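Local coordinates for protein thymidylate synthase 1 (Bacillus subtilis, PDB 1BKP) that catalyses the reductive methylation of dUMP to dTMP, using 5,10-methylenetetrahydrofolate as both methyl donor and reductant, at residues 12-17 against 218-223; 26-31 against 35-40; 108-113 against 149-154; 112-117 against 122-127; 197-202 against 208-213. All coordinates share one frame; numbering follows the deposited sequence.

Contact 1 of 5, residues 12-17 against 218-223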
# COMPACT_ATOMS: atom_id res chain seq x y z
N LYS A 12 -4.50 17.32 14.30
CA LYS A 12 -4.03 18.71 14.37
C LYS A 12 -3.41 19.13 13.04
O LYS A 12 -3.56 20.28 12.60
CB LYS A 12 -2.96 18.77 15.49
CG LYS A 12 -2.49 20.14 15.94
CD LYS A 12 -3.47 20.75 16.93
CE LYS A 12 -3.00 22.14 17.37
NZ LYS A 12 -4.02 22.95 18.10
N ASP A 13 -2.74 18.18 12.38
CA ASP A 13 -2.11 18.46 11.11
C ASP A 13 -3.15 18.73 10.04
O ASP A 13 -2.98 19.59 9.13
CB ASP A 13 -1.21 17.29 10.68
CG ASP A 13 -0.49 17.58 9.39
OD1 ASP A 13 0.12 18.65 9.35
OD2 ASP A 13 -0.49 16.82 8.41
N ILE A 14 -4.27 18.02 10.15
CA ILE A 14 -5.33 18.18 9.19
C ILE A 14 -6.09 19.51 9.38
O ILE A 14 -6.33 20.29 8.39
CB ILE A 14 -6.34 16.95 9.27
CG1 ILE A 14 -5.64 15.67 8.78
CG2 ILE A 14 -7.63 17.18 8.40
CD1 ILE A 14 -6.55 14.37 9.01
N ILE A 15 -6.39 19.80 10.66
CA ILE A 15 -7.11 21.02 10.99
C ILE A 15 -6.23 22.16 10.59
O ILE A 15 -6.72 23.07 10.01
CB ILE A 15 -7.38 21.16 12.49
CG1 ILE A 15 -8.52 20.23 12.92
CG2 ILE A 15 -7.69 22.62 12.83
CD1 ILE A 15 -8.60 20.12 14.43
N ASN A 16 -4.93 22.11 10.81
CA ASN A 16 -4.08 23.22 10.44
C ASN A 16 -3.57 23.37 9.02
O ASN A 16 -3.48 24.47 8.51
CB ASN A 16 -2.87 23.34 11.39
CG ASN A 16 -3.28 23.44 12.84
OD1 ASN A 16 -4.38 23.89 13.15
ND2 ASN A 16 -2.41 23.00 13.73
N ASN A 17 -3.32 22.26 8.36
CA ASN A 17 -2.70 22.28 7.05
C ASN A 17 -3.54 21.57 6.05
O ASN A 17 -3.14 21.43 4.88
CB ASN A 17 -1.40 21.49 7.15
CG ASN A 17 -0.43 22.12 8.08
OD1 ASN A 17 -0.16 23.31 7.99
ND2 ASN A 17 0.11 21.35 8.99
N GLY A 218 -4.02 6.64 2.87
CA GLY A 218 -3.76 7.50 1.70
C GLY A 218 -4.50 8.83 1.80
O GLY A 218 -3.95 9.79 2.25
N ASP A 219 -5.80 8.88 1.52
CA ASP A 219 -6.45 10.20 1.67
C ASP A 219 -7.00 10.30 3.12
O ASP A 219 -7.93 9.62 3.47
CB ASP A 219 -7.59 10.29 0.71
CG ASP A 219 -8.15 11.71 0.64
OD1 ASP A 219 -8.82 12.11 1.57
OD2 ASP A 219 -7.83 12.46 -0.29
N CYS A 220 -6.40 11.16 3.93
CA CYS A 220 -6.77 11.35 5.32
C CYS A 220 -7.74 12.55 5.40
O CYS A 220 -7.29 13.66 5.26
CB CYS A 220 -5.51 11.73 6.00
SG CYS A 220 -5.40 11.26 7.64
N HIS A 221 -9.02 12.33 5.67
CA HIS A 221 -9.98 13.49 5.70
C HIS A 221 -10.87 13.61 6.88
O HIS A 221 -11.08 12.63 7.58
CB HIS A 221 -10.82 13.47 4.43
CG HIS A 221 -11.53 12.15 4.20
ND1 HIS A 221 -12.77 11.87 4.71
CD2 HIS A 221 -11.19 11.07 3.45
CE1 HIS A 221 -13.19 10.69 4.29
NE2 HIS A 221 -12.24 10.18 3.52
N VAL A 222 -11.29 14.87 7.16
CA VAL A 222 -12.26 15.08 8.23
C VAL A 222 -13.33 16.04 7.72
O VAL A 222 -13.03 16.99 6.97
CB VAL A 222 -11.70 15.58 9.57
CG1 VAL A 222 -10.58 14.78 10.10
CG2 VAL A 222 -11.35 16.97 9.54
N TYR A 223 -14.59 15.70 7.96
CA TYR A 223 -15.71 16.58 7.55
C TYR A 223 -15.68 17.82 8.40
O TYR A 223 -15.44 17.71 9.61
CB TYR A 223 -17.04 15.90 7.64
CG TYR A 223 -17.21 14.83 6.60
CD1 TYR A 223 -16.70 13.56 6.79
CD2 TYR A 223 -17.81 15.12 5.36
CE1 TYR A 223 -16.74 12.60 5.77
CE2 TYR A 223 -17.89 14.19 4.32
CZ TYR A 223 -17.34 12.93 4.54
OH TYR A 223 -17.32 12.05 3.49
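I14 of helix 3-17 meets C220 and V222 of strand 209-223 through apolar contacts alone; no hydrogen bond joins the two segments. CG2 of I14 touches CG2 of V222 at 3.9 Å, the two side chains reaching toward each other tip to tip. CG1 stands anti to the carbonyl carbon (chi1 -68°) and the chain continues extended, which carries CD1 of I14 to within 3.6 Å of SG of C220; this holds for one of two modelled conformers of the cysteine. M184 and V42 pack against both I14 and C220. Cut back to an alanine, I14 would no longer reach the thiol of C220 or CG2 of V222, and a gap would probably open between helix 3-17 and the strand.

Polar groups lie to the side of this patch: ND2 of N17 donates to OD1 of D13 at 2.7 Å within the helix, on the anti side and 30° out of the carboxylate plane, and OD2 of D13 forms a salt bridge with K45 of strand 39-49. C220 and V222 point to the helix and the intervening H221 points away. H221 and Y223, which both pack on R140 of the second subunit, and V222 are predicted dUMP-binding residues. The contact thus sets a helix on one side of the large sheet of the thymidylate synthase fold, with the predicted dUMP site, shared between subunits, on the other.

Contact 2 of 5, residues 26-31 against 35-40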
# COMPACT_ATOMS: atom_id res chain seq x y z
N VAL A 26 -19.03 18.22 -4.56
CA VAL A 26 -19.17 17.01 -3.76
C VAL A 26 -20.57 16.39 -3.80
O VAL A 26 -21.55 17.05 -3.97
CB VAL A 26 -18.64 17.22 -2.32
CG1 VAL A 26 -17.22 17.79 -2.36
CG2 VAL A 26 -19.60 18.12 -1.50
N ARG A 27 -20.62 15.10 -3.67
CA ARG A 27 -21.87 14.40 -3.72
C ARG A 27 -22.39 13.99 -2.34
O ARG A 27 -23.47 13.40 -2.26
CB ARG A 27 -21.75 13.19 -4.66
N THR A 28 -21.64 14.30 -1.30
CA THR A 28 -22.04 14.02 0.09
C THR A 28 -22.74 15.31 0.64
O THR A 28 -22.35 16.43 0.25
CB THR A 28 -20.80 13.87 0.97
OG1 THR A 28 -19.91 14.96 0.69
CG2 THR A 28 -20.05 12.57 0.71
N LYS A 29 -23.82 15.14 1.41
CA LYS A 29 -24.50 16.28 2.09
C LYS A 29 -24.90 15.96 3.54
O LYS A 29 -24.90 14.81 3.98
CB LYS A 29 -25.70 16.82 1.33
CG LYS A 29 -26.63 15.78 0.81
CD LYS A 29 -27.32 16.34 -0.42
CE LYS A 29 -28.16 15.31 -1.13
NZ LYS A 29 -29.00 15.95 -2.20
N TRP A 30 -25.10 16.99 4.31
CA TRP A 30 -25.45 16.80 5.68
C TRP A 30 -26.92 16.37 5.84
O TRP A 30 -27.82 16.94 5.27
CB TRP A 30 -25.15 18.08 6.48
CG TRP A 30 -23.70 18.43 6.52
CD1 TRP A 30 -23.05 19.51 5.90
CD2 TRP A 30 -22.68 17.66 7.16
NE1 TRP A 30 -21.69 19.42 6.13
CE2 TRP A 30 -21.44 18.30 6.90
CE3 TRP A 30 -22.69 16.48 7.93
CZ2 TRP A 30 -20.22 17.78 7.40
CZ3 TRP A 30 -21.48 15.98 8.43
CH2 TRP A 30 -20.26 16.63 8.15
N ASP A 31 -27.13 15.44 6.74
CA ASP A 31 -28.44 14.97 7.06
C ASP A 31 -29.33 16.09 7.60
O ASP A 31 -30.41 16.31 7.12
CB ASP A 31 -28.28 13.90 8.13
CG ASP A 31 -29.20 12.73 7.92
OD1 ASP A 31 -29.82 12.62 6.82
OD2 ASP A 31 -29.27 11.89 8.85
N THR A 35 -27.25 20.44 2.95
CA THR A 35 -26.18 21.18 2.32
C THR A 35 -24.95 20.29 2.03
O THR A 35 -24.83 19.20 2.58
CB THR A 35 -25.83 22.37 3.18
OG1 THR A 35 -25.30 21.91 4.42
CG2 THR A 35 -27.14 23.15 3.51
N PRO A 36 -24.07 20.71 1.08
CA PRO A 36 -22.91 19.85 0.81
C PRO A 36 -21.95 19.66 1.99
O PRO A 36 -21.67 20.59 2.76
CB PRO A 36 -22.26 20.48 -0.44
CG PRO A 36 -22.76 21.86 -0.49
CD PRO A 36 -24.21 21.75 0.05
N ALA A 37 -21.55 18.42 2.18
CA ALA A 37 -20.64 18.04 3.30
C ALA A 37 -19.19 18.04 2.73
O ALA A 37 -18.86 17.14 1.93
CB ALA A 37 -21.01 16.63 3.81
N HIS A 38 -18.40 19.06 3.07
CA HIS A 38 -17.04 19.14 2.55
C HIS A 38 -16.05 18.61 3.59
O HIS A 38 -16.46 18.40 4.79
CB HIS A 38 -16.70 20.59 2.18
CG HIS A 38 -17.45 21.08 0.96
ND1 HIS A 38 -17.13 20.67 -0.31
CD2 HIS A 38 -18.53 21.88 0.83
CE1 HIS A 38 -17.98 21.19 -1.18
NE2 HIS A 38 -18.84 21.93 -0.51
N THR A 39 -14.78 18.45 3.20
CA THR A 39 -13.76 17.92 4.09
C THR A 39 -12.45 18.64 3.92
O THR A 39 -12.34 19.46 3.00
CB THR A 39 -13.43 16.45 3.75
OG1 THR A 39 -12.89 16.38 2.42
CG2 THR A 39 -14.67 15.57 3.85
N LEU A 40 -11.61 18.57 4.95
CA LEU A 40 -10.20 19.00 4.91
C LEU A 40 -9.39 17.64 4.82
O LEU A 40 -9.76 16.67 5.49
CB LEU A 40 -9.71 19.71 6.21
CG LEU A 40 -10.41 21.05 6.54
CD1 LEU A 40 -9.89 21.58 7.84
CD2 LEU A 40 -10.22 22.04 5.42
O HOH W 1 -19.28 20.99 5.21
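K29 and P36 bring the backbones within 4.1 Å, CA to CA, in a single beta bridge that folds the loop after strand 19-20 back on the approach to strand 39-49. The touching parts run at 121° to each other, end to end. N of A37 donates to O of T28 at 2.9 Å, almost straight but from above the carbonyl plane. N of W30 also donates to O of T35, although the place of that oxygen is less sure.

T28 also uses its side chain: OG1, set between backbone N and carbonyl carbon (chi1 48°), donates to O of A37 at 2.7 Å, in the carbonyl plane and on a lone pair. T28 thus holds A37 by both its N and its O. CB of this alanine makes a CH-pi contact over one face of the W30 indole, 3.7 Å from the centroid of the five-membered ring. T35 OG1, bonded to D33, lies at the ring edge. R225 makes a cation-pi contact with the same tryptophan, which packs near Y223 and A277 of the predicted substrate and folate sites. V26 CG2 sits over a face of the H38 ring, 3.5 Å from CE1, while ND1 of H38 bonds to D21. One water lies in the indole plane and accepts from W30 NE1 and H38 N, each at 3.0 Å.

Contact 3 of 5, residues 108-113 against 149-154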
# COMPACT_ATOMS: atom_id res chain seq x y z
N GLY A 108 -15.33 -9.89 2.35
CA GLY A 108 -15.28 -11.31 2.61
C GLY A 108 -15.31 -12.20 1.39
O GLY A 108 -14.68 -13.20 1.39
N PHE A 109 -16.03 -11.81 0.35
CA PHE A 109 -16.11 -12.59 -0.89
C PHE A 109 -14.69 -12.76 -1.49
O PHE A 109 -14.30 -13.88 -1.88
CB PHE A 109 -16.99 -11.88 -1.90
CG PHE A 109 -17.15 -12.66 -3.18
CD1 PHE A 109 -18.14 -13.66 -3.27
CD2 PHE A 109 -16.27 -12.46 -4.24
CE1 PHE A 109 -18.21 -14.45 -4.44
CE2 PHE A 109 -16.33 -13.25 -5.39
CZ PHE A 109 -17.30 -14.25 -5.49
N GLN A 110 -13.86 -11.71 -1.45
CA GLN A 110 -12.54 -11.82 -2.03
C GLN A 110 -11.66 -12.75 -1.19
O GLN A 110 -10.80 -13.44 -1.73
CB GLN A 110 -11.91 -10.43 -2.12
CG GLN A 110 -12.57 -9.56 -3.30
CD GLN A 110 -12.48 -10.27 -4.64
OE1 GLN A 110 -11.46 -10.92 -4.92
NE2 GLN A 110 -13.51 -10.18 -5.46
N LEU A 111 -11.80 -12.68 0.13
CA LEU A 111 -11.00 -13.52 1.06
C LEU A 111 -11.35 -15.03 1.03
O LEU A 111 -10.56 -15.89 1.52
CB LEU A 111 -11.08 -13.00 2.50
CG LEU A 111 -10.31 -11.64 2.66
CD1 LEU A 111 -10.35 -11.13 4.07
CD2 LEU A 111 -8.83 -11.68 2.17
N GLY A 112 -12.53 -15.33 0.42
CA GLY A 112 -13.01 -16.69 0.41
C GLY A 112 -12.89 -17.38 -0.94
O GLY A 112 -13.16 -18.58 -1.00
N LYS A 113 -12.46 -16.66 -2.00
CA LYS A 113 -12.36 -17.23 -3.33
C LYS A 113 -11.22 -18.25 -3.34
O LYS A 113 -10.12 -17.92 -2.98
CB LYS A 113 -12.03 -16.09 -4.27
CG LYS A 113 -12.39 -16.26 -5.68
CD LYS A 113 -12.62 -14.88 -6.30
CE LYS A 113 -12.95 -15.05 -7.71
NZ LYS A 113 -12.78 -13.80 -8.42
N PRO A 149 -8.82 -6.03 -9.23
CA PRO A 149 -9.14 -5.20 -10.42
C PRO A 149 -10.19 -5.76 -11.39
O PRO A 149 -10.88 -5.00 -12.03
CB PRO A 149 -7.75 -4.97 -11.08
CG PRO A 149 -6.92 -6.21 -10.59
CD PRO A 149 -7.43 -6.56 -9.24
N ASP A 150 -10.34 -7.06 -11.40
CA ASP A 150 -11.27 -7.72 -12.32
C ASP A 150 -12.70 -7.65 -11.80
O ASP A 150 -13.63 -7.87 -12.56
CB ASP A 150 -10.93 -9.21 -12.43
CG ASP A 150 -9.76 -9.49 -13.34
OD1 ASP A 150 -9.49 -8.75 -14.27
OD2 ASP A 150 -9.12 -10.51 -13.15
N GLU A 151 -12.86 -7.34 -10.53
CA GLU A 151 -14.18 -7.39 -9.96
C GLU A 151 -14.68 -6.13 -9.29
O GLU A 151 -15.79 -6.15 -8.73
CB GLU A 151 -14.25 -8.57 -8.94
CG GLU A 151 -13.97 -9.89 -9.60
CD GLU A 151 -14.67 -11.07 -8.87
OE1 GLU A 151 -14.21 -11.57 -7.85
OE2 GLU A 151 -15.74 -11.45 -9.33
N LEU A 152 -14.01 -5.00 -9.51
CA LEU A 152 -14.45 -3.75 -8.87
C LEU A 152 -15.91 -3.38 -9.22
O LEU A 152 -16.70 -3.00 -8.35
CB LEU A 152 -13.52 -2.58 -9.24
CG LEU A 152 -12.09 -2.77 -8.73
CD1 LEU A 152 -11.09 -1.72 -9.34
CD2 LEU A 152 -12.13 -2.77 -7.17
N ASP A 153 -16.30 -3.68 -10.45
CA ASP A 153 -17.63 -3.30 -10.88
C ASP A 153 -18.69 -4.18 -10.29
O ASP A 153 -19.85 -3.84 -10.33
CB ASP A 153 -17.75 -3.29 -12.41
CG ASP A 153 -16.92 -2.20 -13.04
OD1 ASP A 153 -16.84 -1.07 -12.45
OD2 ASP A 153 -16.34 -2.46 -14.08
N ALA A 154 -18.29 -5.32 -9.77
CA ALA A 154 -19.23 -6.24 -9.15
C ALA A 154 -19.33 -6.04 -7.64
O ALA A 154 -19.91 -6.87 -6.90
CB ALA A 154 -18.82 -7.64 -9.48
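E151 reaches across to Q110 and K113 in a salt bridge and an amide hydrogen bond that tie helix 108-112 and the residue after it to the loop between strands 143-145 and 161-169. From the backbone its CB comes within 3.9 Å of Q110 NE2. CG, anti to the carbonyl carbon (chi1 -60°), lies 4.2 Å from Q110 NE2 and leads into an extended chain, and CD arrives 3.4 Å from K113 NZ. At the tip, OE2 accepts from H105 ND1, whereas OE1 takes the lysine at 2.7 Å from NZ and the glutamine at 2.9 Å from NE2. These donors come from opposite faces of the carboxylate plane and clamp the oxygen. Q110 NE2 also donates to H105 O, and its OE1 accepts from N148. K113 NZ has a second carboxylate in D150 of the second subunit, which draws the cluster into the dimer interface. The F109 ring turns its edge to the same glutamate oxygen, CE2 lying 3.7 Å from E151 OE1.

Contact 4 of 5, residues 112-117 against 122-127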
# COMPACT_ATOMS: atom_id res chain seq x y z
N GLY A 112 -12.53 -15.33 0.42
CA GLY A 112 -13.01 -16.69 0.41
C GLY A 112 -12.89 -17.38 -0.94
O GLY A 112 -13.16 -18.58 -1.00
N LYS A 113 -12.46 -16.66 -2.00
CA LYS A 113 -12.36 -17.23 -3.33
C LYS A 113 -11.22 -18.25 -3.34
O LYS A 113 -10.12 -17.92 -2.98
CB LYS A 113 -12.03 -16.09 -4.27
CG LYS A 113 -12.39 -16.26 -5.68
CD LYS A 113 -12.62 -14.88 -6.30
CE LYS A 113 -12.95 -15.05 -7.71
NZ LYS A 113 -12.78 -13.80 -8.42
N LYS A 114 -11.47 -19.46 -3.79
CA LYS A 114 -10.38 -20.48 -3.80
C LYS A 114 -9.57 -20.25 -5.06
O LYS A 114 -9.91 -20.76 -6.09
CB LYS A 114 -10.97 -21.91 -3.78
CG LYS A 114 -11.94 -22.20 -2.63
CD LYS A 114 -11.27 -21.96 -1.31
CE LYS A 114 -12.25 -22.14 -0.10
NZ LYS A 114 -12.58 -20.86 0.68
N ASN A 115 -8.49 -19.48 -4.98
CA ASN A 115 -7.75 -19.13 -6.15
C ASN A 115 -6.26 -19.42 -6.11
O ASN A 115 -5.56 -19.10 -7.06
CB ASN A 115 -8.03 -17.64 -6.49
CG ASN A 115 -7.84 -16.68 -5.27
OD1 ASN A 115 -7.15 -17.00 -4.32
ND2 ASN A 115 -8.39 -15.47 -5.36
N ARG A 116 -5.76 -20.01 -5.02
CA ARG A 116 -4.35 -20.34 -4.94
C ARG A 116 -4.14 -21.88 -4.86
O ARG A 116 -4.85 -22.55 -4.14
CB ARG A 116 -3.72 -19.73 -3.69
CG ARG A 116 -3.84 -18.21 -3.52
CD ARG A 116 -3.13 -17.43 -4.62
NE ARG A 116 -1.85 -18.01 -4.98
CZ ARG A 116 -0.67 -17.58 -4.54
NH1 ARG A 116 -0.58 -16.58 -3.66
NH2 ARG A 116 0.44 -18.05 -5.08
N SER A 117 -3.21 -22.44 -5.65
CA SER A 117 -2.97 -23.90 -5.54
C SER A 117 -2.00 -24.19 -4.37
O SER A 117 -0.94 -23.60 -4.31
CB SER A 117 -2.32 -24.41 -6.82
OG SER A 117 -3.06 -23.99 -7.95
N LYS A 122 -7.15 -26.28 -3.88
CA LYS A 122 -7.32 -24.85 -4.25
C LYS A 122 -7.69 -24.27 -2.91
O LYS A 122 -8.56 -24.80 -2.23
CB LYS A 122 -8.47 -24.62 -5.22
CG LYS A 122 -8.12 -24.95 -6.63
CD LYS A 122 -7.21 -23.94 -7.24
CE LYS A 122 -6.90 -24.38 -8.68
NZ LYS A 122 -6.35 -23.30 -9.54
N VAL A 123 -7.08 -23.16 -2.56
CA VAL A 123 -7.27 -22.61 -1.24
C VAL A 123 -7.48 -21.09 -1.44
O VAL A 123 -7.05 -20.56 -2.45
CB VAL A 123 -5.91 -23.04 -0.58
CG1 VAL A 123 -4.83 -21.95 -0.51
CG2 VAL A 123 -6.08 -24.09 0.48
N ASP A 124 -8.07 -20.41 -0.44
CA ASP A 124 -8.31 -18.94 -0.53
C ASP A 124 -7.12 -18.15 0.08
O ASP A 124 -6.11 -18.73 0.59
CB ASP A 124 -9.70 -18.59 0.12
CG ASP A 124 -9.75 -18.88 1.62
OD1 ASP A 124 -8.74 -18.65 2.37
OD2 ASP A 124 -10.80 -19.39 2.06
N GLN A 125 -7.23 -16.83 0.08
CA GLN A 125 -6.14 -16.01 0.58
C GLN A 125 -5.82 -16.17 2.02
O GLN A 125 -4.70 -15.97 2.43
CB GLN A 125 -6.49 -14.52 0.34
CG GLN A 125 -6.46 -14.09 -1.16
CD GLN A 125 -6.59 -12.56 -1.27
OE1 GLN A 125 -5.75 -11.82 -0.67
NE2 GLN A 125 -7.68 -12.08 -1.91
N VAL A 126 -6.82 -16.45 2.84
CA VAL A 126 -6.57 -16.53 4.26
C VAL A 126 -5.85 -17.88 4.58
O VAL A 126 -4.84 -17.89 5.28
CB VAL A 126 -7.89 -16.43 5.05
CG1 VAL A 126 -7.63 -16.60 6.55
CG2 VAL A 126 -8.60 -15.09 4.75
N ASP A 127 -6.36 -19.01 4.06
CA ASP A 127 -5.66 -20.28 4.31
C ASP A 127 -4.29 -20.32 3.66
O ASP A 127 -3.34 -20.87 4.25
CB ASP A 127 -6.51 -21.43 3.78
CG ASP A 127 -7.75 -21.67 4.64
OD1 ASP A 127 -7.71 -21.39 5.88
OD2 ASP A 127 -8.77 -22.05 4.04
O HOH W 2 -9.01 -15.61 -1.89
O HOH W 3 -9.57 -12.94 -4.22
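The carboxylate of D124 is gripped by K114 and by the start of its own helix. OD2 meets NZ of K114 at 2.7 Å in a salt bridge on the anti side, 21° out of the carboxylate plane, and has a second charged partner in K78. OD1 accepts from N of D127 at 2.9 Å, nearly along the C-O axis, and weakly from N of V126. K114 runs alongside D124 and bends at chi2 and chi4, letting NZ bond to O of G112 too. With an alanine here, the K114 ammonium would probably lose its carboxylate and the first turn of the helix its cap. ND2 of N115 bonds to D150 of the second subunit and, weakly, to a water that also accepts from Q125 NE2. R116 N donates to V123 O at 2.9 Å. V123 N returns a bond to R116 O at 2.8 Å. N115 and R116 together facing V123 form a classic beta bulge in the hairpin of strands 116-118 and 121-123, followed by an N-cap on helix 125-135.

Contact 5 of 5, residues 197-202 against 208-213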
# COMPACT_ATOMS: atom_id res chain seq x y z
N VAL A 197 -6.42 -6.37 16.39
CA VAL A 197 -7.03 -7.63 16.90
C VAL A 197 -6.70 -8.80 15.92
O VAL A 197 -6.23 -9.85 16.32
CB VAL A 197 -8.58 -7.48 17.12
CG1 VAL A 197 -9.16 -8.82 17.66
CG2 VAL A 197 -8.76 -6.42 18.17
N LEU A 198 -6.75 -8.52 14.61
CA LEU A 198 -6.47 -9.55 13.65
C LEU A 198 -4.97 -9.99 13.83
O LEU A 198 -4.67 -11.18 13.70
CB LEU A 198 -6.64 -9.03 12.22
CG LEU A 198 -6.40 -10.07 11.12
CD1 LEU A 198 -7.51 -11.19 11.16
CD2 LEU A 198 -6.40 -9.27 9.75
N GLN A 199 -4.06 -9.04 14.08
CA GLN A 199 -2.66 -9.38 14.27
C GLN A 199 -2.53 -10.37 15.43
O GLN A 199 -1.75 -11.38 15.33
CB GLN A 199 -1.83 -8.17 14.61
CG GLN A 199 -0.35 -8.47 14.55
CD GLN A 199 0.48 -7.24 14.82
OE1 GLN A 199 -0.06 -6.24 15.23
NE2 GLN A 199 1.82 -7.31 14.63
N ARG A 200 -3.13 -10.00 16.58
CA ARG A 200 -3.11 -10.85 17.78
C ARG A 200 -3.72 -12.21 17.53
O ARG A 200 -3.16 -13.24 17.98
CB ARG A 200 -3.79 -10.13 18.95
CG ARG A 200 -2.98 -8.80 19.32
CD ARG A 200 -3.67 -7.94 20.39
NE ARG A 200 -2.88 -6.73 20.54
CZ ARG A 200 -2.14 -6.46 21.60
NH1 ARG A 200 -2.16 -7.24 22.69
NH2 ARG A 200 -1.44 -5.36 21.59
N MET A 201 -4.83 -12.29 16.79
CA MET A 201 -5.44 -13.61 16.50
C MET A 201 -4.50 -14.53 15.72
O MET A 201 -4.31 -15.72 16.07
CB MET A 201 -6.67 -13.45 15.64
CG MET A 201 -7.87 -12.86 16.52
SD MET A 201 -9.20 -12.35 15.38
CE MET A 201 -9.92 -13.88 14.81
N ILE A 202 -3.91 -13.95 14.67
CA ILE A 202 -3.09 -14.72 13.73
C ILE A 202 -1.77 -15.10 14.37
O ILE A 202 -1.32 -16.21 14.21
CB ILE A 202 -2.95 -14.06 12.23
CG1 ILE A 202 -4.29 -14.23 11.44
CG2 ILE A 202 -1.74 -14.82 11.46
CD1 ILE A 202 -4.39 -13.48 10.16
N TYR A 208 3.64 -17.15 16.76
CA TYR A 208 4.68 -16.13 16.84
C TYR A 208 4.35 -15.15 17.88
O TYR A 208 3.21 -15.12 18.40
CB TYR A 208 4.82 -15.35 15.49
CG TYR A 208 5.27 -16.19 14.36
CD1 TYR A 208 6.59 -16.70 14.34
CD2 TYR A 208 4.39 -16.53 13.30
CE1 TYR A 208 7.03 -17.54 13.29
CE2 TYR A 208 4.80 -17.35 12.28
CZ TYR A 208 6.13 -17.85 12.27
OH TYR A 208 6.58 -18.64 11.23
N GLU A 209 5.35 -14.43 18.29
CA GLU A 209 5.19 -13.33 19.23
C GLU A 209 4.72 -12.12 18.37
O GLU A 209 4.92 -12.14 17.17
CB GLU A 209 6.56 -12.95 19.81
CG GLU A 209 6.96 -13.84 21.00
CD GLU A 209 7.88 -13.09 21.98
OE1 GLU A 209 8.69 -12.23 21.54
OE2 GLU A 209 7.76 -13.37 23.19
N LEU A 210 4.38 -11.00 19.03
CA LEU A 210 3.88 -9.84 18.33
C LEU A 210 4.96 -8.88 17.97
O LEU A 210 5.79 -8.46 18.83
CB LEU A 210 2.86 -9.04 19.20
CG LEU A 210 1.51 -9.65 19.42
CD1 LEU A 210 0.81 -8.72 20.44
CD2 LEU A 210 0.67 -9.87 18.10
N GLY A 211 4.98 -8.52 16.68
CA GLY A 211 5.95 -7.55 16.24
C GLY A 211 5.26 -6.21 16.18
O GLY A 211 4.33 -5.90 16.94
N GLU A 212 5.77 -5.37 15.29
CA GLU A 212 5.24 -4.00 15.14
C GLU A 212 3.90 -3.99 14.42
O GLU A 212 3.61 -4.97 13.70
CB GLU A 212 6.29 -3.23 14.30
CG GLU A 212 6.04 -1.78 14.29
CD GLU A 212 7.29 -1.00 14.00
OE1 GLU A 212 8.26 -1.57 13.46
OE2 GLU A 212 7.27 0.22 14.30
N TYR A 213 3.07 -2.93 14.58
CA TYR A 213 1.78 -2.88 13.85
C TYR A 213 1.79 -1.47 13.20
O TYR A 213 2.03 -0.49 13.90
CB TYR A 213 0.64 -2.97 14.86
CG TYR A 213 -0.70 -2.61 14.26
CD1 TYR A 213 -1.22 -3.26 13.14
CD2 TYR A 213 -1.47 -1.63 14.84
CE1 TYR A 213 -2.51 -2.92 12.65
CE2 TYR A 213 -2.76 -1.31 14.38
CZ TYR A 213 -3.26 -1.99 13.28
OH TYR A 213 -4.61 -1.76 12.88
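Q199 leaves helix 188-206 with CG anti to the backbone N (chi1 -169°) and an extended chain, which delivers its amide to the carbonyl of E212 and to CB of Y213. R200 turns its CG anti to the carbonyl carbon instead (chi1 -63°), laying the guanidinium with one face against L210. NE2 of Q199 donates to O of E212 at 3.1 Å, from above the carbonyl plane and along a bent path of 138°, and bonds also to O of L173. OE1 of the same amide accepts from N51 and packs 3.4 Å from CB of Y213. L210 packs on both helix residues: CD2 touches CG of Q199 at 4.0 Å, while CD1 stands over the centre of one guanidinium face, 3.9 Å from CZ of R200. NE of R200 bonds to OD1 of N196.

The axes of helix segment 197-202 and strand segment 209-213 approach to 8.8 Å, within the beta-alpha-beta unit that connects strands 172-183 and 209-223. Leucine thus covers a flat guanidinium face, where no N-H points, leaving the N-H groups at the rim to polar partners, and a buried glutamine amide is satisfied at both ends, its NE2 linking the helix to carbonyls on two neighbouring parallel strands.

Overall arrangement
From the N terminus, helix 3-17 opens contact 1, whose partner on strand 209-223 comes only after some 200 residues; the other four contacts all lie within that long loop, and none cross. Contact 2 closes first, a short local loop leading into strand 39-49, and touches contact 1 where V222 N approaches L40 O at 2.9 Å in a probable hydrogen bond. Contact 3 then spans from helix 108-112 to residues 149-154, enclosing the hairpin of contact 4, with which it shares G112 and K113. Both border the second subunit. Contact 5 follows in series and ties helix 188-206 to the beginning of the strand that later completes contact 1.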